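Local coordinates for ABC transporter, periplasmic solute-binding protein (Rhizobium meliloti, PDB 4WED) that probably delivers a solute, perhaps a peptide or a nickel complex, to its ABC transporter as the substrate-binding component, at residues A[430-442]-A[447-461]. Numbering follows the deposited sequence.
Sequences FGSLVALCLSTFK and GKLVTDPVNLDPLIN
The K448 ammonium lies at the edge of the F441 ring, near its plane, whereas the D457 carboxylate takes the backbone N-H of S439 on the syn side of OD1 (S439 N to D457 OD1 2.9 Å), 20° out of its plane. Both contacts lie in a helical hairpin of this periplasmic-binding-protein fold, where the chain leaves helix 430-437, turns back across its C-terminal end and enters helix 457-465, whose segment 457-461 runs roughly antiparallel to the first (152° between their directions). The principle illustrated is a lysine ammonium gathering carbonyls at and just after a helix C-terminus. K448 bends at its second torsion (chi2 -80°) and then runs extended, which carries NZ to three carbonyls: A435 O at 2.9 Å, met from well above its plane, L438 O, and F441 O at 2.7 Å, met in the carbonyl plane. A methionine in its place would probably leave these three carbonyls without their shared donor and the turn after the helix less firmly fixed. Apolar packing joins the helices: I460 CD1 lies 3.7 Å from C437 CB, and L438 CD1 rests 4.0 Å from I460 CB. C437 SG touches V450 CG1 of the loop at 3.6 Å, and L449 and V450 extend this packing to I488 of strand 488-500. A single bridging water accepts from D452 N and donates to both C437 O and D457 OD1, its oxygen 2.8 Å from D457 OD1.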
loop_
_atom_site.group_PDB
_atom_site.type_symbol
_atom_site.label_atom_id
_atom_site.label_comp_id
_atom_site.label_asym_id
_atom_site.label_seq_id
_atom_site.Cartn_x
_atom_site.Cartn_y
_atom_site.Cartn_z
ATOM N N PHE A 430 -1.881 3.071 -10.066
ATOM C CA PHE A 430 -2.753 2.523 -11.094
ATOM C C PHE A 430 -3.797 1.568 -10.566
ATOM O O PHE A 430 -4.921 1.555 -11.096
ATOM C CB PHE A 430 -1.945 1.909 -12.243
ATOM C CG PHE A 430 -1.288 2.942 -13.126
ATOM C CD1 PHE A 430 -2.060 3.868 -13.828
ATOM C CD2 PHE A 430 0.102 3.006 -13.260
ATOM C CE1 PHE A 430 -1.456 4.841 -14.653
ATOM C CE2 PHE A 430 0.714 3.953 -14.084
ATOM C CZ PHE A 430 -0.066 4.888 -14.776
ATOM N N GLY A 431 -3.460 0.797 -9.525
ATOM C CA GLY A 431 -4.419 -0.154 -8.931
ATOM C C GLY A 431 -5.674 0.554 -8.457
ATOM O O GLY A 431 -6.776 0.148 -8.775
ATOM N N SER A 432 -5.500 1.649 -7.722
ATOM C CA SER A 432 -6.628 2.386 -7.164
ATOM C C SER A 432 -7.331 3.230 -8.190
ATOM O O SER A 432 -8.556 3.292 -8.199
ATOM C CB SER A 432 -6.166 3.300 -6.023
ATOM O OG SER A 432 -5.647 2.531 -4.944
ATOM N N LEU A 433 -6.556 3.896 -9.038
ATOM C CA LEU A 433 -7.127 4.677 -10.104
ATOM C C LEU A 433 -8.047 3.860 -10.973
ATOM O O LEU A 433 -9.169 4.260 -11.260
ATOM C CB LEU A 433 -6.037 5.241 -11.005
ATOM C CG LEU A 433 -5.449 6.548 -10.513
ATOM C CD1 LEU A 433 -4.481 7.105 -11.548
ATOM C CD2 LEU A 433 -6.541 7.581 -10.203
ATOM N N VAL A 434 -7.541 2.732 -11.429
ATOM C CA VAL A 434 -8.298 1.901 -12.300
ATOM C C VAL A 434 -9.482 1.304 -11.548
ATOM O O VAL A 434 -10.622 1.390 -12.015
ATOM C CB VAL A 434 -7.403 0.792 -12.883
ATOM C CG1 VAL A 434 -8.236 -0.326 -13.492
ATOM C CG2 VAL A 434 -6.464 1.385 -13.948
ATOM N N ALA A 435 -9.216 0.691 -10.391
ATOM C CA ALA A 435 -10.245 -0.049 -9.691
ATOM C C ALA A 435 -11.347 0.865 -9.150
ATOM O O ALA A 435 -12.518 0.470 -9.142
ATOM C CB ALA A 435 -9.646 -0.857 -8.568
ATOM N N LEU A 436 -10.983 2.080 -8.725
ATOM C CA LEU A 436 -11.924 2.943 -8.039
ATOM C C LEU A 436 -12.430 4.100 -8.895
ATOM O O LEU A 436 -13.360 4.792 -8.498
ATOM C CB LEU A 436 -11.290 3.529 -6.773
ATOM C CG LEU A 436 -10.777 2.535 -5.717
ATOM C CD1 LEU A 436 -10.203 3.329 -4.538
ATOM C CD2 LEU A 436 -11.853 1.582 -5.214
ATOM N N CYS A 437 -11.804 4.330 -10.038
ATOM C CA CYS A 437 -12.132 5.498 -10.820
ATOM C C CYS A 437 -12.482 5.246 -12.281
ATOM O O CYS A 437 -13.182 6.053 -12.864
ATOM C CB CYS A 437 -11.009 6.506 -10.730
ATOM S SG CYS A 437 -10.751 7.134 -9.060
ATOM N N LEU A 438 -12.027 4.155 -12.884
ATOM C CA LEU A 438 -12.383 3.882 -14.273
ATOM C C LEU A 438 -13.788 3.242 -14.354
ATOM O O LEU A 438 -13.994 2.144 -13.828
ATOM C CB LEU A 438 -11.319 2.975 -14.926
ATOM C CG LEU A 438 -11.382 2.667 -16.470
ATOM C CD1 LEU A 438 -10.914 3.795 -17.371
ATOM C CD2 LEU A 438 -10.535 1.461 -16.793
ATOM N N SER A 439 -14.743 3.919 -15.003
ATOM C CA SER A 439 -16.099 3.343 -15.233
ATOM C C SER A 439 -16.092 1.915 -15.748
ATOM O O SER A 439 -16.798 1.075 -15.219
ATOM C CB SER A 439 -16.927 4.155 -16.237
ATOM O OG SER A 439 -17.521 5.270 -15.618
ATOM N N THR A 440 -15.327 1.667 -16.811
ATOM C CA THR A 440 -15.381 0.403 -17.523
ATOM C C THR A 440 -14.842 -0.767 -16.692
ATOM O O THR A 440 -15.251 -1.880 -16.897
ATOM C CB THR A 440 -14.649 0.503 -18.875
ATOM O OG1 THR A 440 -13.320 0.980 -18.675
ATOM C CG2 THR A 440 -15.373 1.456 -19.803
ATOM N N PHE A 441 -13.969 -0.514 -15.720
ATOM C CA PHE A 441 -13.471 -1.574 -14.822
ATOM C C PHE A 441 -14.472 -1.851 -13.701
ATOM O O PHE A 441 -14.747 -0.984 -12.877
ATOM C CB PHE A 441 -12.101 -1.210 -14.237
ATOM C CG PHE A 441 -11.461 -2.324 -13.421
ATOM C CD1 PHE A 441 -11.794 -2.502 -12.074
ATOM C CD2 PHE A 441 -10.499 -3.183 -13.991
ATOM C CE1 PHE A 441 -11.203 -3.504 -11.324
ATOM C CE2 PHE A 441 -9.911 -4.192 -13.231
ATOM C CZ PHE A 441 -10.261 -4.351 -11.903
ATOM N N LYS A 442 -14.994 -3.071 -13.669
ATOM C CA LYS A 442 -16.154 -3.393 -12.848
ATOM C C LYS A 442 -15.918 -4.671 -12.038
ATOM O O LYS A 442 -16.143 -5.770 -12.541
ATOM C CB LYS A 442 -17.378 -3.540 -13.764
ATOM N N GLY A 447 -16.692 -1.233 -5.529
ATOM C CA GLY A 447 -17.281 0.120 -5.355
ATOM C C GLY A 447 -16.493 1.187 -6.153
ATOM O O GLY A 447 -15.346 0.961 -6.530
ATOM N N LYS A 448 -17.090 2.349 -6.413
ATOM C CA LYS A 448 -16.410 3.448 -7.150
ATOM C C LYS A 448 -16.377 4.782 -6.415
ATOM O O LYS A 448 -17.401 5.314 -5.973
ATOM C CB LYS A 448 -17.099 3.699 -8.489
ATOM C CG LYS A 448 -17.087 2.517 -9.441
ATOM C CD LYS A 448 -15.730 2.462 -10.114
ATOM C CE LYS A 448 -15.449 1.122 -10.758
ATOM N NZ LYS A 448 -14.145 1.209 -11.477
ATOM N N LEU A 449 -15.184 5.330 -6.325
ATOM C CA LEU A 449 -14.961 6.726 -5.900
ATOM C C LEU A 449 -15.634 7.750 -6.818
ATOM O O LEU A 449 -16.367 8.638 -6.369
ATOM C CB LEU A 449 -13.458 7.007 -5.886
ATOM C CG LEU A 449 -12.820 7.783 -4.745
ATOM C CD1 LEU A 449 -13.302 7.363 -3.377
ATOM C CD2 LEU A 449 -11.306 7.603 -4.860
ATOM N N VAL A 450 -15.394 7.613 -8.103
ATOM C CA VAL A 450 -15.902 8.574 -9.049
ATOM C C VAL A 450 -15.997 7.946 -10.442
ATOM O O VAL A 450 -15.069 7.288 -10.888
ATOM C CB VAL A 450 -14.994 9.821 -9.043
ATOM C CG1 VAL A 450 -13.530 9.430 -9.183
ATOM C CG2 VAL A 450 -15.399 10.786 -10.143
ATOM N N THR A 451 -17.125 8.127 -11.111
ATOM C CA THR A 451 -17.313 7.544 -12.445
ATOM C C THR A 451 -17.794 8.588 -13.428
ATOM O O THR A 451 -18.961 8.978 -13.401
ATOM C CB THR A 451 -18.317 6.370 -12.435
ATOM O OG1 THR A 451 -19.503 6.729 -11.701
ATOM C CG2 THR A 451 -17.662 5.136 -11.816
ATOM N N ASP A 452 -16.885 9.058 -14.273
ATOM C CA ASP A 452 -17.254 9.930 -15.387
ATOM C C ASP A 452 -16.690 9.332 -16.684
ATOM O O ASP A 452 -15.532 9.556 -17.054
ATOM C CB ASP A 452 -16.763 11.354 -15.151
ATOM C CG ASP A 452 -17.484 12.380 -16.021
ATOM O OD1 ASP A 452 -18.205 12.030 -16.987
ATOM O OD2 ASP A 452 -17.319 13.574 -15.742
ATOM N N PRO A 453 -17.508 8.532 -17.364
ATOM C CA PRO A 453 -17.118 7.924 -18.639
ATOM C C PRO A 453 -16.672 8.930 -19.688
ATOM O O PRO A 453 -15.684 8.706 -20.389
ATOM C CB PRO A 453 -18.407 7.235 -19.106
ATOM C CG PRO A 453 -19.100 6.892 -17.833
ATOM C CD PRO A 453 -18.829 8.059 -16.920
ATOM N N VAL A 454 -17.384 10.033 -19.816
ATOM C CA VAL A 454 -17.048 10.895 -20.934
ATOM C C VAL A 454 -15.766 11.644 -20.583
ATOM O O VAL A 454 -14.903 11.802 -21.435
ATOM C CB VAL A 454 -18.204 11.810 -21.414
ATOM C CG1 VAL A 454 -19.492 11.020 -21.599
ATOM C CG2 VAL A 454 -18.412 12.954 -20.458
ATOM N N ASN A 455 -15.607 12.039 -19.317
ATOM C CA ASN A 455 -14.517 12.971 -18.957
ATOM C C ASN A 455 -13.280 12.365 -18.358
ATOM O O ASN A 455 -12.170 12.803 -18.690
ATOM C CB ASN A 455 -15.037 14.052 -18.034
ATOM C CG ASN A 455 -16.087 14.909 -18.706
ATOM O OD1 ASN A 455 -17.280 14.823 -18.389
ATOM N ND2 ASN A 455 -15.655 15.716 -19.675
ATOM N N LEU A 456 -13.455 11.396 -17.457
ATOM C CA LEU A 456 -12.335 10.854 -16.708
ATOM C C LEU A 456 -11.742 9.588 -17.321
ATOM O O LEU A 456 -10.513 9.385 -17.325
ATOM C CB LEU A 456 -12.779 10.524 -15.301
ATOM C CG LEU A 456 -11.678 10.137 -14.312
ATOM C CD1 LEU A 456 -10.574 11.180 -14.274
ATOM C CD2 LEU A 456 -12.237 9.922 -12.904
ATOM N N ASP A 457 -12.606 8.709 -17.794
ATOM C CA ASP A 457 -12.118 7.480 -18.391
ATOM C C ASP A 457 -11.032 7.761 -19.411
ATOM O O ASP A 457 -9.937 7.225 -19.302
ATOM C CB ASP A 457 -13.263 6.652 -18.976
ATOM C CG ASP A 457 -14.061 5.934 -17.878
ATOM O OD1 ASP A 457 -13.710 6.045 -16.648
ATOM O OD2 ASP A 457 -15.044 5.271 -18.241
ATOM N N PRO A 458 -11.297 8.654 -20.350
ATOM C CA PRO A 458 -10.275 8.913 -21.353
ATOM C C PRO A 458 -8.921 9.274 -20.770
ATOM O O PRO A 458 -7.893 8.921 -21.307
ATOM C CB PRO A 458 -10.861 10.086 -22.141
ATOM C CG PRO A 458 -12.325 9.892 -22.041
ATOM C CD PRO A 458 -12.553 9.364 -20.652
ATOM N N LEU A 459 -8.922 9.973 -19.661
ATOM C CA LEU A 459 -7.682 10.443 -19.072
ATOM C C LEU A 459 -7.024 9.297 -18.349
ATOM O O LEU A 459 -5.797 9.147 -18.395
ATOM C CB LEU A 459 -7.976 11.567 -18.086
ATOM C CG LEU A 459 -8.729 12.760 -18.671
ATOM C CD1 LEU A 459 -9.171 13.680 -17.524
ATOM C CD2 LEU A 459 -7.847 13.484 -19.688
ATOM N N ILE A 460 -7.826 8.468 -17.693
ATOM C CA ILE A 460 -7.247 7.269 -17.050
ATOM C C ILE A 460 -6.649 6.319 -18.089
ATOM O O ILE A 460 -5.495 5.891 -17.931
ATOM C CB ILE A 460 -8.248 6.526 -16.135
ATOM C CG1 ILE A 460 -8.694 7.440 -14.979
ATOM C CG2 ILE A 460 -7.610 5.256 -15.558
ATOM C CD1 ILE A 460 -9.860 6.883 -14.186
ATOM N N ASN A 461 -7.414 6.030 -19.158
ATOM C CA ASN A 461 -6.947 5.193 -20.283
ATOM C C ASN A 461 -5.647 5.683 -20.918
ATOM O O ASN A 461 -4.750 4.902 -21.251
ATOM C CB ASN A 461 -8.031 5.100 -21.362
ATOM C CG ASN A 461 -9.232 4.254 -20.924
ATOM O OD1 ASN A 461 -9.113 3.283 -20.141
ATOM N ND2 ASN A 461 -10.400 4.605 -21.444
HETATM O O HOH W 1 -14.699 7.481 -14.515
#